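Local coordinates for Glyoxalase/bleomycin resistance protein/dioxygenase (Catenulispora acidiphila, PDB 4N04) that belongs to the glyoxalase/bleomycin resistance superfamily of vicinal oxygen chelate proteins and may act as a dioxygenase, though its substrate is not established, at residues A[25-30]-A[109-114]; A[32-35]-A[41-44]. The protein carries 1 engineered substitution. All coordinates share one frame; numbering follows the deposited sequence.

Overall arrangement
Contacts 1 and 2 have centres about 15 Å apart; contact 2 lies within the first half of a duplicated βαβββ pattern, the plan of the vicinal oxygen chelate fold, and contact 1 ties that half to the second. In chain order, segment 25-30 ends helix 17-28, segments 32-35 and 41-44 form the hairpin of strands 34-37 and 40-46, and 109-114 belongs to strand 108-113; contact 2 is therefore nested inside the loop that contact 1 closes. Contact 2 lies at the outer side of the first four-stranded sheet, whereas contact 1 brings the end of helix 17-28 to the second sheet. Trp43 physically connects them: its NE1 lies 3.2 Å from Ala30 O, a probable hydrogen bond, and its ring packs on Leu28.

Contact 1 of 2, residues A[25-30]-A[109-114]; sequences RSLLGA and IAFGEV
Leu27 and Phe111 reach for each other from opposite directions, the leucine from the last turn of helix 17-28 and the phenylalanine from strand 108-113. The isobutyl group meets the ring at its CE2–CZ end: Leu27 CD2 lies in the ring plane at its edge, 4.0 Å from Phe111 CZ, while Leu27 CD1 approaches Phe111 CE2 obliquely at 3.9 Å. With CG anti to the backbone N (chi1 171°), the branch of Leu27 is carried out from the helix toward the strand. Its CD2 also touches the neighbouring inward-facing residue, meeting Ile109 CG2 at 4.1 Å, so one methyl bridges two side chains on the same face of the strand. This is a helix-to-sheet contact between the two halves of the glyoxalase/bleomycin resistance fold: helix 17-28 comes from the first half, and strand 108-113 lies in the second sheet. All three touching residues are buried, yet the patch is small, 124 Å² summed over both sides, and holds no hydrogen bond. Beyond it, Phe111 packs on Leu72 and Val75 of helix 72-81, and Leu27 also rests on Tyr101 of strand 97-102 and on Val84.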
ATOM      1  N   ARG A  25       6.301  -4.345  -2.225  1.00 50.03           N
ATOM      2  CA  ARG A  25       7.168  -4.059  -3.364  1.00 55.58           C
ATOM      3  C   ARG A  25       6.387  -4.247  -4.667  1.00 54.54           C
ATOM      4  O   ARG A  25       6.310  -3.332  -5.500  1.00 45.83           O
ATOM      5  CB  ARG A  25       8.396  -4.969  -3.352  1.00 62.12           C
ATOM      6  CG  ARG A  25       9.673  -4.282  -3.804  1.00 67.42           C
ATOM      7  CD  ARG A  25      10.638  -5.272  -4.447  1.00 69.26           C
ATOM      8  NE  ARG A  25      10.886  -6.433  -3.599  1.00 68.01           N
ATOM      9  CZ  ARG A  25      11.829  -6.477  -2.664  1.00 68.89           C
ATOM     10  NH1 ARG A  25      12.605  -5.419  -2.458  1.00 68.47           N
ATOM     11  NH2 ARG A  25      11.997  -7.576  -1.932  1.00 67.03           N
ATOM     12  N   SER A  26       5.800  -5.431  -4.827  1.00 51.18           N
ATOM     13  CA  SER A  26       4.950  -5.716  -5.977  1.00 49.47           C
ATOM     14  C   SER A  26       3.850  -4.673  -6.154  1.00 52.64           C
ATOM     15  O   SER A  26       3.674  -4.129  -7.240  1.00 60.43           O
ATOM     16  CB  SER A  26       4.329  -7.104  -5.848  1.00 50.19           C
ATOM     17  OG  SER A  26       5.329  -8.112  -5.813  1.00 54.46           O
ATOM     18  N   LEU A  27       3.119  -4.389  -5.085  1.00 45.28           N
ATOM     19  CA  LEU A  27       1.991  -3.486  -5.172  1.00 46.84           C
ATOM     20  C   LEU A  27       2.436  -2.103  -5.633  1.00 52.25           C
ATOM     21  O   LEU A  27       1.879  -1.544  -6.584  1.00 52.29           O
ATOM     22  CB  LEU A  27       1.256  -3.397  -3.821  1.00 46.03           C
ATOM     23  CG  LEU A  27       0.180  -2.314  -3.709  1.00 45.78           C
ATOM     24  CD1 LEU A  27      -1.056  -2.713  -4.508  1.00 48.11           C
ATOM     25  CD2 LEU A  27      -0.185  -2.040  -2.268  1.00 43.55           C
ATOM     26  N   LEU A  28       3.437  -1.547  -4.961  1.00 53.51           N
ATOM     27  CA  LEU A  28       3.850  -0.176  -5.242  1.00 52.99           C
ATOM     28  C   LEU A  28       4.762  -0.096  -6.488  1.00 57.73           C
ATOM     29  O   LEU A  28       4.897   0.963  -7.104  1.00 58.14           O
ATOM     30  CB  LEU A  28       4.537   0.434  -4.015  1.00 49.22           C
ATOM     31  CG  LEU A  28       3.779   0.498  -2.682  1.00 47.81           C
ATOM     32  CD1 LEU A  28       4.755   0.751  -1.523  1.00 43.38           C
ATOM     33  CD2 LEU A  28       2.688   1.558  -2.698  1.00 41.99           C
ATOM     34  N   GLY A  29       5.372  -1.217  -6.864  1.00 59.66           N
ATOM     35  CA  GLY A  29       6.264  -1.232  -8.005  1.00 62.97           C
ATOM     36  C   GLY A  29       7.510  -0.390  -7.787  1.00 64.39           C
ATOM     37  O   GLY A  29       8.050   0.217  -8.713  1.00 65.90           O
ATOM     38  N   ALA A  30       7.959  -0.342  -6.543  1.00 60.25           N
ATOM     39  CA  ALA A  30       9.188   0.351  -6.213  1.00 55.54           C
ATOM     40  C   ALA A  30       9.820  -0.344  -5.035  1.00 57.25           C
ATOM     41  O   ALA A  30       9.169  -1.102  -4.323  1.00 61.32           O
ATOM     42  CB  ALA A  30       8.927   1.807  -5.892  1.00 49.84           C
ATOM     43  N   ILE A 109      -5.259  -1.788   1.962  1.00 33.37           N
ATOM     44  CA  ILE A 109      -4.661  -0.665   1.261  1.00 33.45           C
ATOM     45  C   ILE A 109      -5.553  -0.293   0.089  1.00 37.38           C
ATOM     46  O   ILE A 109      -5.619  -1.027  -0.899  1.00 39.01           O
ATOM     47  CB  ILE A 109      -3.252  -1.009   0.704  1.00 33.82           C
ATOM     48  CG1 ILE A 109      -2.427  -1.747   1.751  1.00 33.03           C
ATOM     49  CG2 ILE A 109      -2.539   0.247   0.242  1.00 34.10           C
ATOM     50  CD1 ILE A 109      -2.076  -0.900   2.948  1.00 31.97           C
ATOM     51  N   ALA A 110      -6.233   0.842   0.190  1.00 34.73           N
ATOM     52  CA  ALA A 110      -7.152   1.256  -0.864  1.00 36.35           C
ATOM     53  C   ALA A 110      -6.586   2.352  -1.763  1.00 37.39           C
ATOM     54  O   ALA A 110      -5.829   3.226  -1.321  1.00 36.61           O
ATOM     55  CB  ALA A 110      -8.496   1.679  -0.281  1.00 36.23           C
ATOM     56  N   PHE A 111      -6.965   2.278  -3.035  1.00 41.42           N
ATOM     57  CA  PHE A 111      -6.564   3.252  -4.036  1.00 41.34           C
ATOM     58  C   PHE A 111      -7.791   3.808  -4.707  1.00 46.57           C
ATOM     59  O   PHE A 111      -8.597   3.068  -5.272  1.00 50.54           O
ATOM     60  CB  PHE A 111      -5.677   2.605  -5.089  1.00 42.94           C
ATOM     61  CG  PHE A 111      -4.344   2.170  -4.575  1.00 41.55           C
ATOM     62  CD1 PHE A 111      -3.245   3.003  -4.678  1.00 46.95           C
ATOM     63  CD2 PHE A 111      -4.184   0.922  -3.999  1.00 44.95           C
ATOM     64  CE1 PHE A 111      -2.011   2.603  -4.213  1.00 45.80           C
ATOM     65  CE2 PHE A 111      -2.951   0.509  -3.532  1.00 47.71           C
ATOM     66  CZ  PHE A 111      -1.858   1.353  -3.635  1.00 45.82           C
ATOM     67  N   GLY A 112      -7.934   5.124  -4.646  1.00 46.97           N
ATOM     68  CA  GLY A 112      -9.048   5.793  -5.280  1.00 47.16           C
ATOM     69  C   GLY A 112      -8.583   6.789  -6.319  1.00 51.64           C
ATOM     70  O   GLY A 112      -7.388   6.920  -6.586  1.00 54.54           O
ATOM     71  N   GLU A 113      -9.540   7.494  -6.905  1.00 55.84           N
ATOM     72  CA  GLU A 113      -9.243   8.483  -7.920  1.00 64.54           C
ATOM     73  C   GLU A 113     -10.324   9.549  -7.982  1.00 69.64           C
ATOM     74  O   GLU A 113     -11.480   9.316  -7.629  1.00 68.13           O
ATOM     75  CB  GLU A 113      -9.087   7.817  -9.286  1.00 72.17           C
ATOM     76  CG  GLU A 113     -10.304   7.039  -9.741  1.00 82.21           C
ATOM     77  CD  GLU A 113     -10.286   6.748 -11.234  1.00 96.51           C
ATOM     78  OE1 GLU A 113      -9.248   7.013 -11.881  1.00100.65           O
ATOM     79  OE2 GLU A 113     -11.313   6.262 -11.763  1.00101.86           O
ATOM     80  N   VAL A 114      -9.926  10.723  -8.448  1.00 76.87           N
ATOM     81  CA  VAL A 114     -10.820  11.869  -8.578  1.00 76.24           C
ATOM     82  C   VAL A 114     -11.830  11.698  -9.732  1.00 76.00           C
ATOM     83  O   VAL A 114     -11.603  10.926 -10.666  1.00 75.09           O
ATOM     84  CB  VAL A 114      -9.984  13.160  -8.753  1.00 72.23           C
ATOM     85  CG1 VAL A 114      -8.806  13.144  -7.773  1.00 66.31           C
ATOM     86  CG2 VAL A 114      -9.463  13.263 -10.165  1.00 74.07           C
TER

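Contact 2 of 2, residues A[32-35]-A[41-44]; sequences PTFY and AVWQ
Val42 presses its branched side chain against one face of the Phe34 ring, CB lying 4.0 Å from the ring centroid and only 15° off the normal, a CH-pi contact. Both side chains point the same way, and the two methyls spread beneath the ring, CG1 toward CE2 and CG2 toward CE1. Phe34 CG sits between its backbone N and carbonyl carbon (chi1 58°), which brings the ring over the valine. A second fit involves Pro32 and Trp43: Pro32 CA stands over the five-membered indole ring, 3.9 Å from its centroid, while Pro32 CG touches both Trp43 CZ2 (3.8 Å) and Ala41 CB (4.0 Å), in the angle between them. Tyr35 meets that same alanine methyl obliquely. In the antiparallel hairpin of strands 34-37 and 40-46, Thr33 and Phe34 both face Val42, a classic beta bulge. Val42 O consequently receives two weak bonds, from Thr33 N at 2.7 Å and Phe34 N at 3.4 Å. A firmer link runs from Val42 N to Phe34 O, 3.0 Å. From the same bulge, Thr33 OG1 accepts Gln44 N at 2.9 Å and 170°, implying that a side-chain hydroxyl extends the hairpin's polar pairing while its apolar part combines two CH-pi contacts with aliphatic packing.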
ATOM      1  N   PRO A  32      11.897  -0.095  -1.385  1.00 48.65           N
ATOM      2  CA  PRO A  32      11.877   0.811  -0.238  1.00 58.39           C
ATOM      3  C   PRO A  32      12.852   1.960  -0.451  1.00 60.52           C
ATOM      4  O   PRO A  32      13.953   1.731  -0.947  1.00 67.60           O
ATOM      5  CB  PRO A  32      12.360  -0.081   0.897  1.00 48.15           C
ATOM      6  CG  PRO A  32      11.878  -1.426   0.520  1.00 48.25           C
ATOM      7  CD  PRO A  32      11.943  -1.506  -0.975  1.00 48.72           C
ATOM      8  N   THR A  33      12.451   3.177  -0.109  1.00 56.56           N
ATOM      9  CA  THR A  33      13.376   4.305  -0.135  1.00 48.70           C
ATOM     10  C   THR A  33      14.525   4.134   0.881  1.00 48.86           C
ATOM     11  O   THR A  33      15.651   4.530   0.612  1.00 54.60           O
ATOM     12  CB  THR A  33      12.639   5.627   0.103  1.00 52.23           C
ATOM     13  OG1 THR A  33      11.605   5.779  -0.882  1.00 54.39           O
ATOM     14  CG2 THR A  33      13.593   6.804   0.027  1.00 49.07           C
ATOM     15  N   PHE A  34      14.239   3.543   2.038  1.00 50.35           N
ATOM     16  CA  PHE A  34      15.271   3.182   3.010  1.00 48.78           C
ATOM     17  C   PHE A  34      14.751   2.240   4.080  1.00 51.27           C
ATOM     18  O   PHE A  34      13.536   2.107   4.258  1.00 49.17           O
ATOM     19  CB  PHE A  34      15.904   4.413   3.669  1.00 49.03           C
ATOM     20  CG  PHE A  34      14.933   5.309   4.386  1.00 48.63           C
ATOM     21  CD1 PHE A  34      14.836   5.278   5.777  1.00 54.26           C
ATOM     22  CD2 PHE A  34      14.149   6.218   3.678  1.00 48.51           C
ATOM     23  CE1 PHE A  34      13.950   6.124   6.453  1.00 48.30           C
ATOM     24  CE2 PHE A  34      13.263   7.070   4.341  1.00 51.26           C
ATOM     25  CZ  PHE A  34      13.160   7.020   5.735  1.00 52.13           C
ATOM     26  N   TYR A  35      15.678   1.592   4.788  1.00 48.87           N
ATOM     27  CA  TYR A  35      15.341   0.741   5.928  1.00 60.62           C
ATOM     28  C   TYR A  35      15.859   1.340   7.232  1.00 59.83           C
ATOM     29  O   TYR A  35      17.038   1.238   7.530  1.00 62.82           O
ATOM     30  CB  TYR A  35      15.931  -0.661   5.780  1.00 49.26           C
ATOM     31  CG  TYR A  35      15.525  -1.414   4.543  1.00 49.24           C
ATOM     32  CD1 TYR A  35      14.650  -2.487   4.617  1.00 49.02           C
ATOM     33  CD2 TYR A  35      16.025  -1.062   3.301  1.00 49.55           C
ATOM     34  CE1 TYR A  35      14.280  -3.188   3.486  1.00 54.43           C
ATOM     35  CE2 TYR A  35      15.661  -1.750   2.162  1.00 49.66           C
ATOM     36  CZ  TYR A  35      14.794  -2.815   2.258  1.00 58.60           C
ATOM     37  OH  TYR A  35      14.443  -3.497   1.114  1.00 61.83           O
ATOM     38  N   ALA A  41      10.658  -0.953   6.682  1.00 46.73           N
ATOM     39  CA  ALA A  41      10.897  -0.421   5.357  1.00 42.97           C
ATOM     40  C   ALA A  41       9.978   0.772   5.119  1.00 47.44           C
ATOM     41  O   ALA A  41       8.786   0.720   5.428  1.00 48.21           O
ATOM     42  CB  ALA A  41      10.663  -1.500   4.317  1.00 39.16           C
ATOM     43  N   VAL A  42      10.548   1.839   4.574  1.00 37.30           N
ATOM     44  CA  VAL A  42       9.845   3.079   4.294  1.00 36.90           C
ATOM     45  C   VAL A  42       9.842   3.350   2.791  1.00 44.02           C
ATOM     46  O   VAL A  42      10.883   3.266   2.142  1.00 45.96           O
ATOM     47  CB  VAL A  42      10.555   4.261   4.972  1.00 37.69           C
ATOM     48  CG1 VAL A  42       9.880   5.576   4.627  1.00 37.24           C
ATOM     49  CG2 VAL A  42      10.616   4.060   6.468  1.00 37.88           C
ATOM     50  N   TRP A  43       8.673   3.652   2.234  1.00 41.22           N
ATOM     51  CA  TRP A  43       8.576   4.110   0.854  1.00 37.33           C
ATOM     52  C   TRP A  43       8.197   5.571   0.853  1.00 45.06           C
ATOM     53  O   TRP A  43       7.210   5.965   1.482  1.00 43.89           O
ATOM     54  CB  TRP A  43       7.493   3.372   0.078  1.00 37.71           C
ATOM     55  CG  TRP A  43       7.808   1.988  -0.321  1.00 38.32           C
ATOM     56  CD1 TRP A  43       8.182   1.564  -1.557  1.00 39.62           C
ATOM     57  CD2 TRP A  43       7.735   0.820   0.498  1.00 43.22           C
ATOM     58  NE1 TRP A  43       8.358   0.205  -1.562  1.00 40.30           N
ATOM     59  CE2 TRP A  43       8.095  -0.279  -0.309  1.00 44.36           C
ATOM     60  CE3 TRP A  43       7.409   0.594   1.840  1.00 37.76           C
ATOM     61  CZ2 TRP A  43       8.135  -1.584   0.175  1.00 40.18           C
ATOM     62  CZ3 TRP A  43       7.452  -0.702   2.324  1.00 44.09           C
ATOM     63  CH2 TRP A  43       7.809  -1.775   1.494  1.00 43.79           C
ATOM     64  N   GLN A  44       8.967   6.378   0.136  1.00 46.30           N
ATOM     65  CA  GLN A  44       8.509   7.716  -0.176  1.00 46.80           C
ATOM     66  C   GLN A  44       7.684   7.629  -1.440  1.00 44.62           C
ATOM     67  O   GLN A  44       8.198   7.260  -2.497  1.00 45.27           O
ATOM     68  CB  GLN A  44       9.662   8.678  -0.386  1.00 47.34           C
ATOM     69  CG  GLN A  44       9.169  10.051  -0.765  1.00 49.87           C
ATOM     70  CD  GLN A  44      10.172  11.114  -0.431  1.00 55.86           C
ATOM     71  OE1 GLN A  44      10.793  11.079   0.629  1.00 59.13           O
ATOM     72  NE2 GLN A  44      10.354  12.063  -1.338  1.00 59.22           N
TER